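T9SS C-terminal target domain-containing protein (PDB 5JVK) is a family 39 glycoside hydrolase of a gut symbiont that probably cleaves O-glycosidic bonds, perhaps within glycan chains. Local coordinates at residues R467-D470 / C474-P477; L485-N488 / P493-L496; T461-L466 / L478-G483; A355-T360 / A409-L414. One frame throughout, in Å; residues are numbered along the deposited sequence.

Interaction 1: R467-D470 / C474-P477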
# COMPACT_ATOMS: atom_id res chain seq x y z
N ARG A 467 -15.17 -21.08 -8.11
CA ARG A 467 -15.90 -20.23 -7.17
C ARG A 467 -15.76 -18.79 -7.62
O ARG A 467 -14.67 -18.37 -8.00
CB ARG A 467 -15.34 -20.37 -5.76
CG ARG A 467 -15.88 -21.54 -4.95
CD ARG A 467 -15.60 -21.33 -3.47
NE ARG A 467 -14.18 -21.10 -3.20
CZ ARG A 467 -13.67 -20.44 -2.16
NH1 ARG A 467 -14.45 -19.91 -1.21
NH2 ARG A 467 -12.34 -20.31 -2.05
N LEU A 468 -16.85 -18.02 -7.55
CA LEU A 468 -16.84 -16.60 -7.89
C LEU A 468 -16.82 -15.75 -6.63
O LEU A 468 -17.73 -15.85 -5.81
CB LEU A 468 -18.06 -16.25 -8.74
CG LEU A 468 -18.23 -14.80 -9.20
CD1 LEU A 468 -17.05 -14.36 -10.05
CD2 LEU A 468 -19.53 -14.65 -9.96
N ILE A 469 -15.78 -14.93 -6.48
CA ILE A 469 -15.62 -14.02 -5.34
C ILE A 469 -15.59 -12.58 -5.88
O ILE A 469 -14.96 -12.33 -6.90
CB ILE A 469 -14.29 -14.28 -4.58
CG1 ILE A 469 -14.12 -15.78 -4.24
CG2 ILE A 469 -14.20 -13.43 -3.32
CD1 ILE A 469 -15.21 -16.37 -3.36
N ASP A 470 -16.27 -11.66 -5.20
CA ASP A 470 -16.25 -10.24 -5.59
C ASP A 470 -15.09 -9.50 -4.88
O ASP A 470 -14.32 -10.12 -4.15
CB ASP A 470 -17.62 -9.57 -5.35
CG ASP A 470 -17.95 -9.35 -3.87
OD1 ASP A 470 -17.21 -9.84 -2.99
OD2 ASP A 470 -18.97 -8.68 -3.59
N CYS A 474 -17.11 -11.58 -0.69
CA CYS A 474 -18.43 -12.20 -0.76
C CYS A 474 -18.49 -13.20 -1.91
O CYS A 474 -18.08 -12.89 -3.02
CB CYS A 474 -19.53 -11.13 -0.92
SG CYS A 474 -21.14 -11.73 -1.47
N GLU A 475 -18.99 -14.41 -1.62
CA GLU A 475 -19.12 -15.45 -2.63
C GLU A 475 -20.44 -15.30 -3.38
O GLU A 475 -21.47 -15.01 -2.78
CB GLU A 475 -19.04 -16.84 -1.99
CG GLU A 475 -19.05 -17.98 -3.01
CD GLU A 475 -18.53 -19.30 -2.47
OE1 GLU A 475 -17.87 -19.32 -1.41
OE2 GLU A 475 -18.77 -20.33 -3.14
N MET A 476 -20.38 -15.50 -4.70
CA MET A 476 -21.54 -15.40 -5.58
C MET A 476 -21.68 -16.70 -6.37
O MET A 476 -20.68 -17.36 -6.64
CB MET A 476 -21.36 -14.24 -6.57
CG MET A 476 -21.25 -12.86 -5.93
SD MET A 476 -20.59 -11.63 -7.08
CE MET A 476 -21.84 -11.63 -8.36
N PRO A 477 -22.91 -17.07 -6.76
CA PRO A 477 -23.06 -18.20 -7.68
C PRO A 477 -22.64 -17.82 -9.11
O PRO A 477 -22.57 -16.63 -9.43
CB PRO A 477 -24.56 -18.51 -7.62
CG PRO A 477 -25.19 -17.20 -7.30
CD PRO A 477 -24.22 -16.50 -6.38
O HOH W 1 -19.31 -19.84 -6.59
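D470 and C474 close the tight end of this beta hairpin. D470 N donates to C474 O (3.1 Å), while the carboxylate turns back to the same residue: OD1 lies 2.9 Å from C474 N in a bent, weak bond. With CG set between the backbone N and the carbonyl carbon (chi1 72°), OD1 also takes Q472 N, forming an Asx turn. Replacing D470 by an alanine would probably leave the amides of Q472 and C474 without this shared acceptor and free the turn to shift. Two residues along, M476 N reaches L468 O at 2.9 Å, and L468 CD2 packs on M476 CB at 3.9 Å, a buried leucine against a partly exposed methionine. The far end is looser. There a water joins L468 N to M476 O, and R467 NH1 meets E475 OE1 at the edge of the guanidinium in a weak salt bridge of 3.5 Å. The two charged planes are turned 70° apart, and I469 CD1 lies over one guanidinium face, towards its rim. Backbone bonds and the aspartate therefore probably define the hairpin, to which the exposed ion pair is likely to add little.

Interaction 2: L485-N488 / P493-L496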
# COMPACT_ATOMS: atom_id res chain seq x y z
N LEU A 485 -19.48 -18.24 -18.98
CA LEU A 485 -19.75 -17.60 -17.70
C LEU A 485 -20.19 -16.16 -17.97
O LEU A 485 -19.44 -15.39 -18.58
CB LEU A 485 -18.51 -17.62 -16.81
CG LEU A 485 -17.92 -19.00 -16.52
CD1 LEU A 485 -16.62 -18.87 -15.75
CD2 LEU A 485 -18.91 -19.87 -15.76
N VAL A 486 -21.39 -15.80 -17.53
CA VAL A 486 -21.92 -14.44 -17.67
C VAL A 486 -21.44 -13.63 -16.47
O VAL A 486 -21.89 -13.87 -15.35
CB VAL A 486 -23.47 -14.42 -17.73
CG1 VAL A 486 -23.98 -13.00 -17.95
CG2 VAL A 486 -23.98 -15.35 -18.81
N LEU A 487 -20.52 -12.69 -16.71
CA LEU A 487 -19.92 -11.87 -15.66
C LEU A 487 -20.41 -10.43 -15.74
O LEU A 487 -20.30 -9.80 -16.80
CB LEU A 487 -18.39 -11.87 -15.77
CG LEU A 487 -17.68 -13.22 -15.67
CD1 LEU A 487 -16.18 -13.03 -15.85
CD2 LEU A 487 -17.98 -13.90 -14.35
N ASN A 488 -20.92 -9.91 -14.63
CA ASN A 488 -21.37 -8.53 -14.53
C ASN A 488 -20.24 -7.68 -13.96
O ASN A 488 -20.08 -7.58 -12.74
CB ASN A 488 -22.62 -8.43 -13.65
CG ASN A 488 -23.81 -9.16 -14.26
OD1 ASN A 488 -24.15 -8.95 -15.43
ND2 ASN A 488 -24.44 -10.03 -13.47
N PRO A 493 -12.60 -5.14 -9.13
CA PRO A 493 -12.34 -6.49 -9.65
C PRO A 493 -13.08 -7.60 -8.92
O PRO A 493 -13.26 -7.53 -7.70
CB PRO A 493 -10.83 -6.66 -9.48
CG PRO A 493 -10.29 -5.28 -9.46
CD PRO A 493 -11.34 -4.46 -8.76
N GLN A 494 -13.51 -8.61 -9.67
CA GLN A 494 -14.02 -9.85 -9.12
C GLN A 494 -13.09 -10.97 -9.56
O GLN A 494 -12.28 -10.79 -10.47
CB GLN A 494 -15.46 -10.11 -9.56
CG GLN A 494 -15.65 -10.47 -11.03
CD GLN A 494 -17.08 -10.32 -11.48
OE1 GLN A 494 -17.77 -11.31 -11.73
NE2 GLN A 494 -17.55 -9.08 -11.58
N TYR A 495 -13.23 -12.13 -8.92
CA TYR A 495 -12.26 -13.21 -9.03
C TYR A 495 -12.93 -14.57 -9.19
O TYR A 495 -13.89 -14.88 -8.49
CB TYR A 495 -11.37 -13.23 -7.78
CG TYR A 495 -10.82 -11.88 -7.37
CD1 TYR A 495 -9.64 -11.40 -7.92
CD2 TYR A 495 -11.48 -11.09 -6.43
CE1 TYR A 495 -9.12 -10.17 -7.55
CE2 TYR A 495 -10.98 -9.86 -6.05
CZ TYR A 495 -9.80 -9.40 -6.62
OH TYR A 495 -9.30 -8.17 -6.24
N LEU A 496 -12.41 -15.38 -10.12
CA LEU A 496 -12.82 -16.77 -10.30
C LEU A 496 -11.70 -17.69 -9.80
O LEU A 496 -10.70 -17.88 -10.49
CB LEU A 496 -13.11 -17.07 -11.77
CG LEU A 496 -14.39 -16.48 -12.37
CD1 LEU A 496 -14.33 -16.52 -13.89
CD2 LEU A 496 -15.62 -17.22 -11.86
O HOH W 2 -20.49 -11.06 -12.17
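L485 and L496 reach toward each other tip to tip, their CD1 methyls 3.8 Å apart, and L487 CD1 lies a little farther from the same methyl of L496. Beside this apolar patch, Q494 spans the gap with its amide. NE2 donates to N488 O (3.2 Å, 150° at the hydrogen); the acceptor lies nearly in the plane of the Q494 amide, yet the nitrogen stands above the carbonyl plane of N488 and so misses its lone pairs. The other amide atom, OE1, rests against L487 CD2 at 3.7 Å and accepts a hydrogen bond from a water 2.8 Å away, which accepts from N488 N. Both ends of the buried amide are thus satisfied by one backbone residue, directly and through water. With CG between the backbone N and the carbonyl carbon (chi1 70°), the chain runs extended beyond it and carries the amide across. A leucine in place of Q494 would probably cost N488 O this donor and the water the acceptor that ties it to strand 494-498. Farther out, backbone bonds of L487 with I455 and of Q494 with A445 fix the two strands in separate sheets, and N488 OD1 binds T454 OG1. With strand axes 9.7 Å apart and running antiparallel at 162°, consecutive strands face each other across two sheets, a layered packing consistent with the beta-sandwich accessory domain of family 39 enzymes.

Interaction 3: T461-L466 / L478-G483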
# COMPACT_ATOMS: atom_id res chain seq x y z
N THR A 461 -11.85 -23.36 -16.99
CA THR A 461 -11.86 -24.60 -16.22
C THR A 461 -13.31 -25.08 -16.20
O THR A 461 -14.22 -24.34 -16.59
CB THR A 461 -11.35 -24.36 -14.78
OG1 THR A 461 -10.27 -23.41 -14.80
CG2 THR A 461 -10.87 -25.65 -14.12
N ASP A 462 -13.54 -26.32 -15.76
CA ASP A 462 -14.91 -26.83 -15.55
C ASP A 462 -15.65 -26.00 -14.50
O ASP A 462 -15.04 -25.45 -13.58
CB ASP A 462 -14.91 -28.31 -15.14
CG ASP A 462 -14.38 -29.23 -16.23
OD1 ASP A 462 -14.55 -28.92 -17.44
OD2 ASP A 462 -13.79 -30.27 -15.88
N VAL A 463 -16.97 -25.95 -14.63
CA VAL A 463 -17.81 -25.06 -13.83
C VAL A 463 -17.86 -25.48 -12.35
O VAL A 463 -17.85 -24.63 -11.46
CB VAL A 463 -19.24 -24.95 -14.43
CG1 VAL A 463 -20.17 -24.16 -13.53
CG2 VAL A 463 -19.17 -24.31 -15.82
N ASP A 464 -17.91 -26.79 -12.10
CA ASP A 464 -17.85 -27.33 -10.73
C ASP A 464 -16.51 -27.11 -10.01
O ASP A 464 -16.46 -27.26 -8.79
CB ASP A 464 -18.23 -28.82 -10.72
CG ASP A 464 -17.23 -29.70 -11.47
OD1 ASP A 464 -16.60 -29.23 -12.44
OD2 ASP A 464 -17.10 -30.89 -11.09
N LYS A 465 -15.45 -26.77 -10.75
CA LYS A 465 -14.14 -26.42 -10.16
C LYS A 465 -13.91 -24.90 -10.02
O LYS A 465 -12.77 -24.47 -9.87
CB LYS A 465 -13.01 -27.03 -11.00
CG LYS A 465 -13.05 -28.55 -11.10
CD LYS A 465 -11.88 -29.07 -11.91
CE LYS A 465 -12.00 -30.57 -12.17
NZ LYS A 465 -10.95 -31.07 -13.10
N LEU A 466 -14.98 -24.10 -10.04
CA LEU A 466 -14.86 -22.64 -9.94
C LEU A 466 -15.73 -22.05 -8.83
O LEU A 466 -16.87 -22.47 -8.64
CB LEU A 466 -15.21 -21.99 -11.28
CG LEU A 466 -14.22 -22.20 -12.44
CD1 LEU A 466 -14.81 -21.70 -13.74
CD2 LEU A 466 -12.89 -21.53 -12.16
N LEU A 478 -22.34 -18.82 -9.93
CA LEU A 478 -22.00 -18.61 -11.33
C LEU A 478 -23.28 -18.56 -12.18
O LEU A 478 -24.27 -19.21 -11.85
CB LEU A 478 -21.10 -19.73 -11.84
CG LEU A 478 -19.74 -19.88 -11.16
CD1 LEU A 478 -19.09 -21.20 -11.54
CD2 LEU A 478 -18.82 -18.73 -11.51
N THR A 479 -23.24 -17.79 -13.26
CA THR A 479 -24.32 -17.77 -14.25
C THR A 479 -23.76 -18.34 -15.54
O THR A 479 -22.86 -17.76 -16.15
CB THR A 479 -24.83 -16.34 -14.48
OG1 THR A 479 -25.32 -15.80 -13.25
CG2 THR A 479 -25.96 -16.32 -15.51
N VAL A 480 -24.30 -19.49 -15.96
CA VAL A 480 -23.76 -20.24 -17.09
C VAL A 480 -24.72 -20.20 -18.28
O VAL A 480 -25.80 -20.80 -18.23
CB VAL A 480 -23.48 -21.71 -16.70
CG1 VAL A 480 -22.76 -22.45 -17.82
CG2 VAL A 480 -22.67 -21.76 -15.41
N ASP A 481 -24.33 -19.50 -19.34
CA ASP A 481 -25.12 -19.41 -20.57
C ASP A 481 -24.46 -20.24 -21.67
O ASP A 481 -23.62 -19.74 -22.42
CB ASP A 481 -25.26 -17.95 -21.00
CG ASP A 481 -26.04 -17.78 -22.30
OD1 ASP A 481 -26.94 -18.61 -22.59
OD2 ASP A 481 -25.76 -16.81 -23.03
N ASN A 482 -24.82 -21.53 -21.73
CA ASN A 482 -24.41 -22.43 -22.80
C ASN A 482 -22.88 -22.54 -22.93
O ASN A 482 -22.31 -22.32 -24.00
CB ASN A 482 -25.06 -21.99 -24.13
CG ASN A 482 -24.94 -23.03 -25.23
OD1 ASN A 482 -24.98 -24.24 -24.98
ND2 ASN A 482 -24.80 -22.55 -26.46
N GLY A 483 -22.24 -22.87 -21.81
CA GLY A 483 -20.78 -23.00 -21.75
C GLY A 483 -19.99 -21.70 -21.59
O GLY A 483 -18.76 -21.72 -21.68
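V463 and L478 meet without any ring or charged plane between them; the flat group at their contact is a peptide. The methyl L478 CD1 lies 3.6 Å from V463 O, beyond the oxygen end of that peptide rather than over a face. L466 N, which hydrogen-bonds the same oxygen at 3.2 Å, comes from the other side of the peptide plane. L478 CD1 also lies beside L466 O, at a longer 3.9 Å. Everything else is aliphatic. V463 CG1 touches L478 CD1 at 3.7 Å, the two side chains sliding past each other in opposite directions, and the same V463 methyl meets V480 CG2 at 3.9 Å. Because CG1 stands anti to the backbone N (chi1 173°), one branch of the valine serves both partners. The contact lies at the end of the beta domain that follows the barrel, where a short 3-10 turn at 463-464 leads into strand 466-469 and faces the irregular segment that leads into strand 484-489. The turn is braced from within by K465 N bonding to D462 O. L478 CD1 reaches inward as far as L466 CB (4.0 Å). From there the apolar patch runs into the domain: L466 packs on L485, and L478 on L496. Farther along the segment D481 pairs with R456 in a salt bridge, and the backbone of T479 bonds to that of V486.

Interaction 4: A355-T360 / A409-L414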
# COMPACT_ATOMS: atom_id res chain seq x y z
N ALA A 355 -11.24 0.23 -5.73
CA ALA A 355 -11.09 -0.39 -7.05
C ALA A 355 -9.69 -0.21 -7.62
O ALA A 355 -9.09 -1.17 -8.12
CB ALA A 355 -12.13 0.17 -8.02
N TYR A 356 -9.15 1.00 -7.53
CA TYR A 356 -7.84 1.31 -8.09
C TYR A 356 -6.69 0.70 -7.30
O TYR A 356 -5.64 0.41 -7.87
CB TYR A 356 -7.64 2.83 -8.24
CG TYR A 356 -8.63 3.54 -9.16
CD1 TYR A 356 -9.44 2.84 -10.07
CD2 TYR A 356 -8.74 4.93 -9.14
CE1 TYR A 356 -10.34 3.50 -10.90
CE2 TYR A 356 -9.63 5.59 -9.97
CZ TYR A 356 -10.43 4.87 -10.85
OH TYR A 356 -11.32 5.52 -11.68
N LEU A 357 -6.88 0.50 -5.99
CA LEU A 357 -5.90 -0.21 -5.17
C LEU A 357 -5.75 -1.65 -5.64
O LEU A 357 -4.63 -2.10 -5.88
CB LEU A 357 -6.30 -0.17 -3.69
CG LEU A 357 -5.28 -0.72 -2.68
CD1 LEU A 357 -5.38 0.03 -1.36
CD2 LEU A 357 -5.42 -2.22 -2.43
N ALA A 358 -6.86 -2.36 -5.75
CA ALA A 358 -6.85 -3.75 -6.22
C ALA A 358 -6.26 -3.86 -7.62
O ALA A 358 -5.44 -4.73 -7.88
CB ALA A 358 -8.25 -4.33 -6.20
N ARG A 359 -6.69 -2.96 -8.50
CA ARG A 359 -6.22 -2.93 -9.88
C ARG A 359 -4.73 -2.62 -10.01
O ARG A 359 -4.06 -3.18 -10.87
CB ARG A 359 -7.08 -1.96 -10.72
CG ARG A 359 -8.37 -2.61 -11.16
CD ARG A 359 -9.53 -1.66 -11.40
NE ARG A 359 -9.31 -0.72 -12.50
CZ ARG A 359 -10.25 0.07 -13.02
NH1 ARG A 359 -11.51 0.05 -12.57
NH2 ARG A 359 -9.94 0.89 -14.02
N THR A 360 -4.22 -1.75 -9.14
CA THR A 360 -2.77 -1.46 -9.08
C THR A 360 -1.95 -2.72 -8.83
O THR A 360 -1.00 -3.01 -9.56
CB THR A 360 -2.43 -0.41 -8.00
OG1 THR A 360 -3.01 0.85 -8.37
CG2 THR A 360 -0.92 -0.22 -7.84
N ALA A 409 -7.14 -6.22 1.60
CA ALA A 409 -7.15 -7.54 2.25
C ALA A 409 -7.58 -8.64 1.29
O ALA A 409 -6.97 -9.72 1.25
CB ALA A 409 -8.04 -7.52 3.48
N VAL A 410 -8.63 -8.37 0.51
CA VAL A 410 -9.17 -9.36 -0.42
C VAL A 410 -8.20 -9.61 -1.57
O VAL A 410 -7.91 -10.77 -1.89
CB VAL A 410 -10.57 -8.95 -0.94
CG1 VAL A 410 -11.06 -9.90 -2.02
CG2 VAL A 410 -11.58 -8.90 0.21
N VAL A 411 -7.68 -8.55 -2.19
CA VAL A 411 -6.74 -8.70 -3.31
C VAL A 411 -5.42 -9.37 -2.88
O VAL A 411 -4.83 -10.13 -3.65
CB VAL A 411 -6.48 -7.36 -4.07
CG1 VAL A 411 -5.56 -6.43 -3.29
CG2 VAL A 411 -5.92 -7.64 -5.46
N ALA A 412 -4.98 -9.10 -1.65
CA ALA A 412 -3.83 -9.79 -1.05
C ALA A 412 -4.08 -11.29 -0.88
O ALA A 412 -3.21 -12.10 -1.19
CB ALA A 412 -3.48 -9.18 0.29
N SER A 413 -5.28 -11.65 -0.39
CA SER A 413 -5.64 -13.06 -0.16
C SER A 413 -5.73 -13.91 -1.43
O SER A 413 -5.51 -15.12 -1.38
CB SER A 413 -6.97 -13.15 0.60
OG SER A 413 -8.07 -12.88 -0.25
N LEU A 414 -6.05 -13.27 -2.55
CA LEU A 414 -6.14 -13.95 -3.85
C LEU A 414 -4.82 -13.99 -4.60
O LEU A 414 -4.44 -15.04 -5.10
CB LEU A 414 -7.23 -13.29 -4.71
CG LEU A 414 -8.64 -13.75 -4.30
CD1 LEU A 414 -9.63 -12.60 -4.19
CD2 LEU A 414 -9.13 -14.82 -5.27
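A358 and V411 form the close point between two helices, their CA atoms 5.7 Å apart. The packing here is van der Waals contact, mostly between apolar groups. A358 CB lies 4.1 Å from V411 CB, and the valine straddles the alanine's backbone: CG2, anti to the backbone N, rests 3.8 Å from A358 O, while CG1, between the backbone N and the carbonyl carbon (chi1 76°), faces L357 CD2 at 4.3 Å. The single methyl of A358 lets the backbones come this near. No hydrogen bond crosses between the segments. Polar side chains instead bind within their own helix. T360 OG1 donates to Y356 O at 2.7 Å, and this carbonyl also takes T360 N, the two donors arriving from opposite faces of its plane. S413 OG likewise donates to V410 O (2.7 Å), which also accepts from L414 N. Charge is confined to R359, which points away from the other helix. Its guanidinium forms a salt bridge with D297 and binds I491 O, and Y356 CE1 lies 3.8 Å above one face, offset toward the rim; the tyrosine ring itself meets W343 edge-to-face. The helices, 350-366 and 403-415, follow the seventh and eighth strands of the parallel (beta/alpha)8 barrel. Both A358 and V411 also touch Y495 of strand 494-498, and L414 packs there too, on Y495 and V497, so this pair of neighbouring barrel helices meets the antiparallel sheet of the beta domain that follows the barrel.

In the fold
Along the chain interaction 4 closes first, on the barrel helices; interaction 3 then encloses the hairpin of interaction 1, and interaction 2 follows. The three beta contacts cluster, with centres about 8 Å (1 and 2), 11 Å (2 and 3) and 13 Å (1 and 3) apart. Strands 466-469 and 494-498 are neighbours in one sheet, and L478 packs on both L468 and L496. Interaction 4 is centred about 15 Å from the centres of 1 and 2 and about 24 Å from that of 3. P493 and Y495, together with D470 against V410, join the beta domain to the barrel helices, whereas interaction 3 stays about 10 Å from interaction 4 at the nearest atoms.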